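Local coordinates for homoserine O-acetyltransferase (Pseudomonas veronii, PDB 5EFZ), which hydrolyses ethyl acetate to ethanol and acetate, a step in the bacterial breakdown of short methyl ketones such as 2-butanone, at residues A[78-81]-A[87-90]; A[222-227]-A[247-252]; A[276-279]-A[285-288]. All blocks are in the same frame, centred on the assembly; numbering follows the deposited sequence.

Contact 1 (A[78-81]-A[87-90])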
ATOM      1  N   ILE A  78      11.418   4.807  22.911  1.00 23.51           N
ATOM      2  CA  ILE A  78      10.351   3.809  22.734  1.00 24.08           C
ATOM      3  C   ILE A  78      10.679   2.490  23.443  1.00 22.78           C
ATOM      4  O   ILE A  78       9.786   1.839  23.999  1.00 25.15           O
ATOM      5  CB  ILE A  78      10.091   3.567  21.233  1.00 23.20           C
ATOM      6  CG1 ILE A  78       9.671   4.884  20.565  1.00 23.64           C
ATOM      7  CG2 ILE A  78       9.015   2.476  21.007  1.00 22.77           C
ATOM      8  CD1 ILE A  78       9.818   4.860  19.063  1.00 23.25           C
ATOM      9  N   TYR A  79      11.957   2.123  23.477  1.00 19.96           N
ATOM     10  CA  TYR A  79      12.339   0.745  23.840  1.00 18.81           C
ATOM     11  C   TYR A  79      13.223   0.566  25.074  1.00 20.34           C
ATOM     12  O   TYR A  79      13.215  -0.509  25.695  1.00 20.81           O
ATOM     13  CB  TYR A  79      13.045   0.091  22.646  1.00 17.05           C
ATOM     14  CG  TYR A  79      12.137  -0.019  21.445  1.00 16.80           C
ATOM     15  CD1 TYR A  79      11.142  -0.958  21.408  1.00 17.87           C
ATOM     16  CD2 TYR A  79      12.303   0.823  20.337  1.00 18.56           C
ATOM     17  CE1 TYR A  79      10.267  -1.059  20.324  1.00 21.18           C
ATOM     18  CE2 TYR A  79      11.451   0.722  19.229  1.00 19.92           C
ATOM     19  CZ  TYR A  79      10.437  -0.217  19.230  1.00 21.86           C
ATOM     20  OH  TYR A  79       9.574  -0.314  18.154  1.00 21.56           O
ATOM     21  N   ILE A  80      13.978   1.589  25.449  1.00 20.25           N
ATOM     22  CA  ILE A  80      14.978   1.408  26.514  1.00 19.53           C
ATOM     23  C   ILE A  80      14.509   1.940  27.860  1.00 24.65           C
ATOM     24  O   ILE A  80      13.977   3.047  27.939  1.00 28.53           O
ATOM     25  CB  ILE A  80      16.315   2.086  26.118  1.00 25.59           C
ATOM     26  CG1 ILE A  80      16.856   1.445  24.839  1.00 24.60           C
ATOM     27  CG2 ILE A  80      17.322   2.029  27.302  1.00 21.63           C
ATOM     28  CD1 ILE A  80      18.116   2.159  24.264  1.00 25.70           C
ATOM     29  N   GLY A  81      14.679   1.148  28.929  1.00 21.52           N
ATOM     30  CA  GLY A  81      14.319   1.627  30.248  1.00 24.57           C
ATOM     31  C   GLY A  81      14.333   0.543  31.314  1.00 28.68           C
ATOM     32  O   GLY A  81      14.294  -0.659  31.020  1.00 27.63           O
ATOM     33  N   ASP A  87      17.081  -3.221  29.341  1.00 24.10           N
ATOM     34  CA  ASP A  87      17.186  -2.603  30.645  1.00 25.77           C
ATOM     35  C   ASP A  87      18.629  -2.161  30.886  1.00 24.30           C
ATOM     36  O   ASP A  87      19.507  -2.996  31.024  1.00 22.50           O
ATOM     37  CB  ASP A  87      16.736  -3.624  31.705  1.00 27.38           C
ATOM     38  CG  ASP A  87      16.680  -3.061  33.115  1.00 30.75           C
ATOM     39  OD1 ASP A  87      17.343  -2.050  33.427  1.00 30.03           O
ATOM     40  OD2 ASP A  87      15.956  -3.665  33.939  1.00 33.29           O
ATOM     41  N   PRO A  88      18.869  -0.848  30.983  1.00 26.49           N
ATOM     42  CA  PRO A  88      20.252  -0.374  31.145  1.00 26.07           C
ATOM     43  C   PRO A  88      20.841  -0.608  32.543  1.00 27.81           C
ATOM     44  O   PRO A  88      22.045  -0.363  32.777  1.00 26.71           O
ATOM     45  CB  PRO A  88      20.136   1.119  30.816  1.00 28.17           C
ATOM     46  CG  PRO A  88      18.736   1.470  31.191  1.00 28.17           C
ATOM     47  CD  PRO A  88      17.894   0.258  30.931  1.00 25.51           C
ATOM     48  N   SER A  89      20.041  -1.115  33.479  1.00 29.03           N
ATOM     49  CA  SER A  89      20.623  -1.490  34.761  1.00 30.59           C
ATOM     50  C   SER A  89      21.246  -2.894  34.679  1.00 29.52           C
ATOM     51  O   SER A  89      21.925  -3.341  35.609  1.00 29.79           O
ATOM     52  CB  SER A  89      19.576  -1.424  35.882  1.00 35.96           C
ATOM     53  OG  SER A  89      18.577  -2.414  35.713  1.00 37.89           O
ATOM     54  N   LYS A  90      21.014  -3.596  33.570  1.00 27.93           N
ATOM     55  CA  LYS A  90      21.556  -4.948  33.389  1.00 28.09           C
ATOM     56  C   LYS A  90      22.470  -5.033  32.164  1.00 26.36           C
ATOM     57  O   LYS A  90      23.430  -5.804  32.151  1.00 24.46           O
ATOM     58  CB  LYS A  90      20.428  -5.976  33.248  1.00 29.50           C
ATOM     59  CG  LYS A  90      19.537  -6.147  34.487  1.00 34.41           C
ATOM     60  CD  LYS A  90      18.268  -6.886  34.095  1.00 39.14           C
ATOM     61  CE  LYS A  90      17.358  -7.153  35.295  1.00 45.48           C
ATOM     62  NZ  LYS A  90      16.042  -7.639  34.773  1.00 48.61           N
TER
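The carboxylate of Asp87 is flanked on both faces: Gly81 O lies over one, 4.0 Å from Asp87 CG, and Ser89 approaches the other. The carbonyl group of Gly81 is flat too, and Pro88 CD sits over its face, 3.6 Å from Gly81 C. A CA-H...O contact runs from Asp87 CA to Gly81 O, 3.5 Å away. Pro88 CD also meets the methyl Ile80 CG2, at 4.1 Å, the two side chains crossing at a slant. Gly81 has an extended backbone (phi 170°) that side chains disfavour, which suits glycine. With CG anti to the backbone N (chi1 -175°), the Asp87 carboxylate lies beside its own carbonyl carbon, on the side of the following residues, and OD1 accepts from Ser89 N (2.9 Å) and Ser89 OG (2.6 Å) in an Asx turn. Pro88 suits the next position because its ring fixes phi near the value this turn needs. An alanine in place of Asp87 would probably leave Ser89 N and OG without their acceptor and the turn freer to open. Ile80 is the first residue to leave helix 72-79, within a beta-alpha-beta crossover from strand 61-65. Ile80 and Pro88 both rest on Ile93 of strand 92-96 and His51 of strand 45-51.

Contact 2 (A[222-227]-A[247-252])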
ATOM      1  N   LEU A 222       2.487   8.983   1.356  1.00 15.71           N
ATOM      2  CA  LEU A 222       2.754   7.598   0.949  1.00 17.91           C
ATOM      3  C   LEU A 222       3.043   6.723   2.152  1.00 16.07           C
ATOM      4  O   LEU A 222       2.633   5.560   2.191  1.00 16.51           O
ATOM      5  CB  LEU A 222       3.919   7.543  -0.027  1.00 18.99           C
ATOM      6  CG  LEU A 222       3.593   8.110  -1.395  1.00 21.19           C
ATOM      7  CD1 LEU A 222       4.885   8.530  -2.147  1.00 23.71           C
ATOM      8  CD2 LEU A 222       2.824   7.061  -2.217  1.00 19.26           C
ATOM      9  N   TRP A 223       3.759   7.262   3.131  1.00 16.07           N
ATOM     10  CA  TRP A 223       3.993   6.556   4.384  1.00 14.38           C
ATOM     11  C   TRP A 223       2.695   6.312   5.152  1.00 18.49           C
ATOM     12  O   TRP A 223       2.552   5.304   5.829  1.00 19.13           O
ATOM     13  CB  TRP A 223       4.977   7.333   5.269  1.00 16.41           C
ATOM     14  CG  TRP A 223       6.381   6.933   4.989  1.00 16.93           C
ATOM     15  CD1 TRP A 223       7.341   7.664   4.316  1.00 16.78           C
ATOM     16  CD2 TRP A 223       7.001   5.693   5.360  1.00 17.13           C
ATOM     17  NE1 TRP A 223       8.528   6.946   4.271  1.00 15.85           N
ATOM     18  CE2 TRP A 223       8.351   5.745   4.908  1.00 16.14           C
ATOM     19  CE3 TRP A 223       6.559   4.560   6.065  1.00 17.15           C
ATOM     20  CZ2 TRP A 223       9.251   4.676   5.101  1.00 17.66           C
ATOM     21  CZ3 TRP A 223       7.464   3.492   6.257  1.00 19.46           C
ATOM     22  CH2 TRP A 223       8.795   3.579   5.794  1.00 17.68           C
ATOM     23  N   THR A 224       1.743   7.227   5.048  1.00 16.33           N
ATOM     24  CA  THR A 224       0.470   7.022   5.724  1.00 16.00           C
ATOM     25  C   THR A 224      -0.298   5.861   5.074  1.00 16.71           C
ATOM     26  O   THR A 224      -0.970   5.065   5.755  1.00 19.00           O
ATOM     27  CB  THR A 224      -0.404   8.291   5.674  1.00 19.69           C
ATOM     28  OG1 THR A 224       0.376   9.431   6.103  1.00 19.46           O
ATOM     29  CG2 THR A 224      -1.647   8.125   6.593  1.00 15.81           C
ATOM     30  N   LEU A 225      -0.228   5.807   3.753  1.00 15.04           N
ATOM     31  CA  LEU A 225      -0.892   4.782   2.963  1.00 17.69           C
ATOM     32  C   LEU A 225      -0.360   3.366   3.284  1.00 18.06           C
ATOM     33  O   LEU A 225      -1.139   2.413   3.392  1.00 20.19           O
ATOM     34  CB  LEU A 225      -0.696   5.067   1.463  1.00 17.81           C
ATOM     35  CG  LEU A 225      -1.247   3.999   0.520  1.00 21.95           C
ATOM     36  CD1 LEU A 225      -2.785   3.971   0.575  1.00 21.85           C
ATOM     37  CD2 LEU A 225      -0.796   4.237  -0.887  1.00 25.14           C
ATOM     38  N   MET A 226       0.960   3.243   3.409  1.00 15.62           N
ATOM     39  CA  MET A 226       1.621   1.927   3.519  1.00 15.77           C
ATOM     40  C   MET A 226       2.137   1.599   4.926  1.00 15.67           C
ATOM     41  O   MET A 226       2.435   0.454   5.202  1.00 15.09           O
ATOM     42  CB  MET A 226       2.831   1.838   2.549  1.00 14.87           C
ATOM     43  CG  MET A 226       2.420   1.843   1.065  1.00 17.63           C
ATOM     44  SD  MET A 226       1.489   0.394   0.591  1.00 24.68           S
ATOM     45  CE  MET A 226       2.635  -0.942   0.925  1.00 29.70           C
ATOM     46  N   GLY A 227       2.224   2.585   5.792  1.00 13.97           N
ATOM     47  CA  GLY A 227       2.960   2.412   7.041  1.00 15.27           C
ATOM     48  C   GLY A 227       2.141   1.896   8.203  1.00 15.33           C
ATOM     49  O   GLY A 227       2.701   1.479   9.223  1.00 16.78           O
ATOM     50  N   GLN A 247      -7.489  13.515   8.010  1.00 33.96           N
ATOM     51  CA  GLN A 247      -6.805  14.757   7.641  1.00 35.67           C
ATOM     52  C   GLN A 247      -5.925  15.248   8.803  1.00 32.05           C
ATOM     53  O   GLN A 247      -4.773  15.610   8.589  1.00 29.80           O
ATOM     54  CB  GLN A 247      -7.796  15.847   7.213  1.00 41.94           C
ATOM     55  CG  GLN A 247      -7.120  17.102   6.640  1.00 48.39           C
ATOM     56  CD  GLN A 247      -8.096  18.113   6.016  1.00 58.62           C
ATOM     57  OE1 GLN A 247      -9.307  17.879   5.941  1.00 62.38           O
ATOM     58  NE2 GLN A 247      -7.555  19.232   5.534  1.00 60.73           N
ATOM     59  N   MET A 248      -6.444  15.230  10.031  1.00 32.05           N
ATOM     60  CA  MET A 248      -5.669  15.724  11.181  1.00 30.72           C
ATOM     61  C   MET A 248      -4.462  14.825  11.469  1.00 26.71           C
ATOM     62  O   MET A 248      -3.403  15.306  11.877  1.00 26.05           O
ATOM     63  CB  MET A 248      -6.544  15.826  12.436  1.00 32.83           C
ATOM     64  CG  MET A 248      -7.467  17.046  12.454  1.00 42.41           C
ATOM     65  SD  MET A 248      -6.569  18.536  11.945  1.00108.73           S
ATOM     66  CE  MET A 248      -7.396  18.941  10.408  1.00 57.18           C
ATOM     67  N   PHE A 249      -4.630  13.522  11.263  1.00 23.35           N
ATOM     68  CA  PHE A 249      -3.539  12.564  11.445  1.00 21.84           C
ATOM     69  C   PHE A 249      -2.436  12.737  10.398  1.00 22.63           C
ATOM     70  O   PHE A 249      -1.232  12.755  10.711  1.00 19.79           O
ATOM     71  CB  PHE A 249      -4.089  11.149  11.404  1.00 24.16           C
ATOM     72  CG  PHE A 249      -3.058  10.092  11.676  1.00 22.70           C
ATOM     73  CD1 PHE A 249      -2.554   9.906  12.956  1.00 22.22           C
ATOM     74  CD2 PHE A 249      -2.593   9.294  10.650  1.00 20.07           C
ATOM     75  CE1 PHE A 249      -1.577   8.923  13.212  1.00 23.60           C
ATOM     76  CE2 PHE A 249      -1.644   8.303  10.900  1.00 20.70           C
ATOM     77  CZ  PHE A 249      -1.129   8.126  12.171  1.00 22.39           C
ATOM     78  N   VAL A 250      -2.835  12.852   9.136  1.00 23.05           N
ATOM     79  CA  VAL A 250      -1.864  13.074   8.075  1.00 22.00           C
ATOM     80  C   VAL A 250      -1.103  14.385   8.313  1.00 26.15           C
ATOM     81  O   VAL A 250       0.127  14.407   8.250  1.00 24.56           O
ATOM     82  CB  VAL A 250      -2.557  13.102   6.689  1.00 28.33           C
ATOM     83  CG1 VAL A 250      -1.611  13.557   5.624  1.00 27.22           C
ATOM     84  CG2 VAL A 250      -3.092  11.706   6.376  1.00 25.47           C
ATOM     85  N   ASP A 251      -1.829  15.468   8.620  1.00 26.50           N
ATOM     86  CA  ASP A 251      -1.176  16.754   8.805  1.00 31.83           C
ATOM     87  C   ASP A 251      -0.391  16.852  10.123  1.00 32.62           C
ATOM     88  O   ASP A 251       0.741  17.334  10.133  1.00 33.11           O
ATOM     89  CB  ASP A 251      -2.190  17.902   8.748  1.00 32.87           C
ATOM     90  CG  ASP A 251      -2.817  18.061   7.381  1.00 36.32           C
ATOM     91  OD1 ASP A 251      -2.354  17.408   6.416  1.00 36.21           O
ATOM     92  OD2 ASP A 251      -3.788  18.840   7.282  1.00 39.21           O
ATOM     93  N   GLY A 252      -0.999  16.404  11.219  1.00 28.32           N
ATOM     94  CA  GLY A 252      -0.456  16.650  12.545  1.00 29.53           C
ATOM     95  C   GLY A 252       0.548  15.635  13.040  1.00 28.03           C
ATOM     96  O   GLY A 252       1.343  15.937  13.917  1.00 30.55           O
TER
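With OG1 beside the backbone N (chi1 -50°), Thr224 has CG2 anti to that nitrogen, which leaves the methyl to make the contact with helix 246-258, while Val250, with CG1 in the corresponding anti place (chi1 170°), presents CG2. The two methyls meet at 3.9 Å between Thr224 CG2 and Val250 CG2, the side chains crossing at about a right angle. Phe249 adds a second touch: its ring offers an edge, with CE2 4.3 Å from Thr224 CG2 and the methyl near the ring plane. The backbones come nearest at the same place, Thr224 CA lying 6.9 Å from Val250 CA. A beta-branched, short residue suits this spot, since it gives a compact methyl without pushing the helices apart. Phe249 is held among other aromatic rings, edge-to-face with Phe243 and Trp228, and Met254 touches Thr224 from the next turn of its helix. Leu186 of the second subunit packs on Thr224, so the helix pair borders the dimer interface. The only polar side-chain atom at the contact, Thr224 OG1, is bonded to Ala220 O one turn back in its own helix. What joins the two helices here is therefore apolar, undirected packing, with the buried hydroxyl already satisfied.

Contact 3 (A[276-279]-A[285-288])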
ATOM      1  N   GLY A 276      19.281  -3.863   0.779  1.00 16.48           N
ATOM      2  CA  GLY A 276      19.638  -4.790   1.868  1.00 19.37           C
ATOM      3  C   GLY A 276      19.566  -6.233   1.355  1.00 21.80           C
ATOM      4  O   GLY A 276      18.536  -6.659   0.847  1.00 22.23           O
ATOM      5  N   ASP A 277      20.665  -6.978   1.462  1.00 21.47           N
ATOM      6  CA  ASP A 277      20.755  -8.303   0.862  1.00 19.31           C
ATOM      7  C   ASP A 277      21.945  -9.082   1.442  1.00 18.93           C
ATOM      8  O   ASP A 277      23.072  -8.913   0.993  1.00 20.02           O
ATOM      9  CB  ASP A 277      20.882  -8.192  -0.673  1.00 20.67           C
ATOM     10  CG  ASP A 277      21.017  -9.539  -1.345  1.00 24.90           C
ATOM     11  OD1 ASP A 277      20.844 -10.595  -0.681  1.00 25.48           O
ATOM     12  OD2 ASP A 277      21.311  -9.552  -2.554  1.00 26.88           O
ATOM     13  N   VAL A 278      21.696  -9.927   2.444  1.00 18.74           N
ATOM     14  CA  VAL A 278      22.785 -10.693   3.060  1.00 18.52           C
ATOM     15  C   VAL A 278      23.310 -11.774   2.108  1.00 20.12           C
ATOM     16  O   VAL A 278      24.371 -12.341   2.359  1.00 20.10           O
ATOM     17  CB  VAL A 278      22.342 -11.379   4.397  1.00 20.98           C
ATOM     18  CG1 VAL A 278      21.854 -10.343   5.427  1.00 19.27           C
ATOM     19  CG2 VAL A 278      21.228 -12.430   4.144  1.00 22.45           C
ATOM     20  N   SER A 279      22.558 -12.100   1.052  1.00 20.39           N
ATOM     21  CA  SER A 279      23.025 -13.136   0.102  1.00 22.50           C
ATOM     22  C   SER A 279      24.179 -12.640  -0.777  1.00 26.57           C
ATOM     23  O   SER A 279      24.820 -13.427  -1.493  1.00 26.66           O
ATOM     24  CB  SER A 279      21.875 -13.636  -0.796  1.00 24.60           C
ATOM     25  OG  SER A 279      21.559 -12.730  -1.855  1.00 26.91           O
ATOM     26  N   ASP A 285      22.851 -16.717  -3.020  1.00 29.13           N
ATOM     27  CA  ASP A 285      22.223 -17.888  -2.428  1.00 28.84           C
ATOM     28  C   ASP A 285      21.776 -17.550  -1.013  1.00 28.43           C
ATOM     29  O   ASP A 285      22.571 -17.608  -0.075  1.00 25.95           O
ATOM     30  CB  ASP A 285      23.203 -19.074  -2.426  1.00 29.32           C
ATOM     31  CG  ASP A 285      22.563 -20.372  -1.964  1.00 32.49           C
ATOM     32  OD1 ASP A 285      21.483 -20.347  -1.337  1.00 32.36           O
ATOM     33  OD2 ASP A 285      23.170 -21.431  -2.190  1.00 34.74           O
ATOM     34  N   LEU A 286      20.506 -17.187  -0.858  1.00 26.93           N
ATOM     35  CA  LEU A 286      20.017 -16.746   0.448  1.00 24.70           C
ATOM     36  C   LEU A 286      20.025 -17.855   1.500  1.00 24.93           C
ATOM     37  O   LEU A 286      20.347 -17.603   2.667  1.00 23.84           O
ATOM     38  CB  LEU A 286      18.593 -16.178   0.321  1.00 22.61           C
ATOM     39  CG  LEU A 286      17.976 -15.605   1.606  1.00 22.66           C
ATOM     40  CD1 LEU A 286      18.887 -14.539   2.238  1.00 21.89           C
ATOM     41  CD2 LEU A 286      16.605 -14.962   1.290  1.00 25.28           C
ATOM     42  N   ALA A 287      19.640 -19.068   1.107  1.00 27.43           N
ATOM     43  CA  ALA A 287      19.639 -20.198   2.043  1.00 28.74           C
ATOM     44  C   ALA A 287      21.045 -20.439   2.620  1.00 26.82           C
ATOM     45  O   ALA A 287      21.204 -20.751   3.809  1.00 27.08           O
ATOM     46  CB  ALA A 287      19.129 -21.460   1.359  1.00 31.14           C
ATOM     47  N   LYS A 288      22.058 -20.291   1.776  1.00 26.97           N
ATOM     48  CA  LYS A 288      23.446 -20.466   2.214  1.00 29.76           C
ATOM     49  C   LYS A 288      23.870 -19.374   3.189  1.00 27.47           C
ATOM     50  O   LYS A 288      24.527 -19.652   4.191  1.00 27.60           O
ATOM     51  CB  LYS A 288      24.395 -20.470   1.020  1.00 34.84           C
ATOM     52  CG  LYS A 288      25.795 -20.841   1.399  1.00 41.44           C
ATOM     53  CD  LYS A 288      26.715 -20.889   0.200  1.00 48.13           C
ATOM     54  CE  LYS A 288      28.150 -21.149   0.636  1.00 54.91           C
ATOM     55  NZ  LYS A 288      29.109 -21.111  -0.521  1.00 59.19           N
TER
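An Asx turn at Asp277 and a helix N-cap at Asp285 lie on the two sides of the contact in which Val278 and Ser279 meet Leu286. In the turn, Asp277 OD1 accepts twice. Ser279 OG comes in on the syn lone pair of Asp277 OD1 at 2.5 Å, in the direction of the other oxygen, whereas Ser279 N approaches from above the carboxylate plane, 2.9 Å from Asp277 OD1. Aspartate has the length for this, and serine supplies both a backbone and a side-chain donor; its OG is also bonded to Arg179. Across the contact Ser279 CB lies 3.8 Å from Leu286 N, so a small side chain lets the first turn of helix 286-290 come close. The apolar part of the contact is Val278 CG2 against Leu286 CD1, at 3.7 Å. Leu286 has its CG anti to the backbone N (chi1 -177°), which brings CD1 against the valine methyl, the two side chains crossing at a slant. Asp285 turns away from all this: its OD1 caps the helix by accepting Lys288 N at 3.2 Å, well above the carboxylate plane (70° out of it). Thr282, between the segments, ties its hydroxyl to Asp285 O. The 276-279 segment follows helix 263-274, with backbone bonds to Ala178 and Asn180. Val278 also touches Tyr158, Glu159 and Val162 of helix 152-163, and Ala289 and Leu290 of helix 286-290.

In the fold
The three contacts follow one another along the chain and do not touch. The centres of contact 1 and contact 2 lie about 30 Å apart. Contact 3 is centred about 32 Å from the centre of contact 1 and about 33 Å from that of contact 2. Contacts 1 and 3 each contain an Asp-X-Ser Asx turn, at separate places in the alpha/beta hydrolase fold and away from the active site. Contact 2 belongs to the helices that meet the second subunit and is closer to catalysis, the side chain of Thr224 lying about 11 Å from that of His334, inferred to act with Ser151 and Asp305.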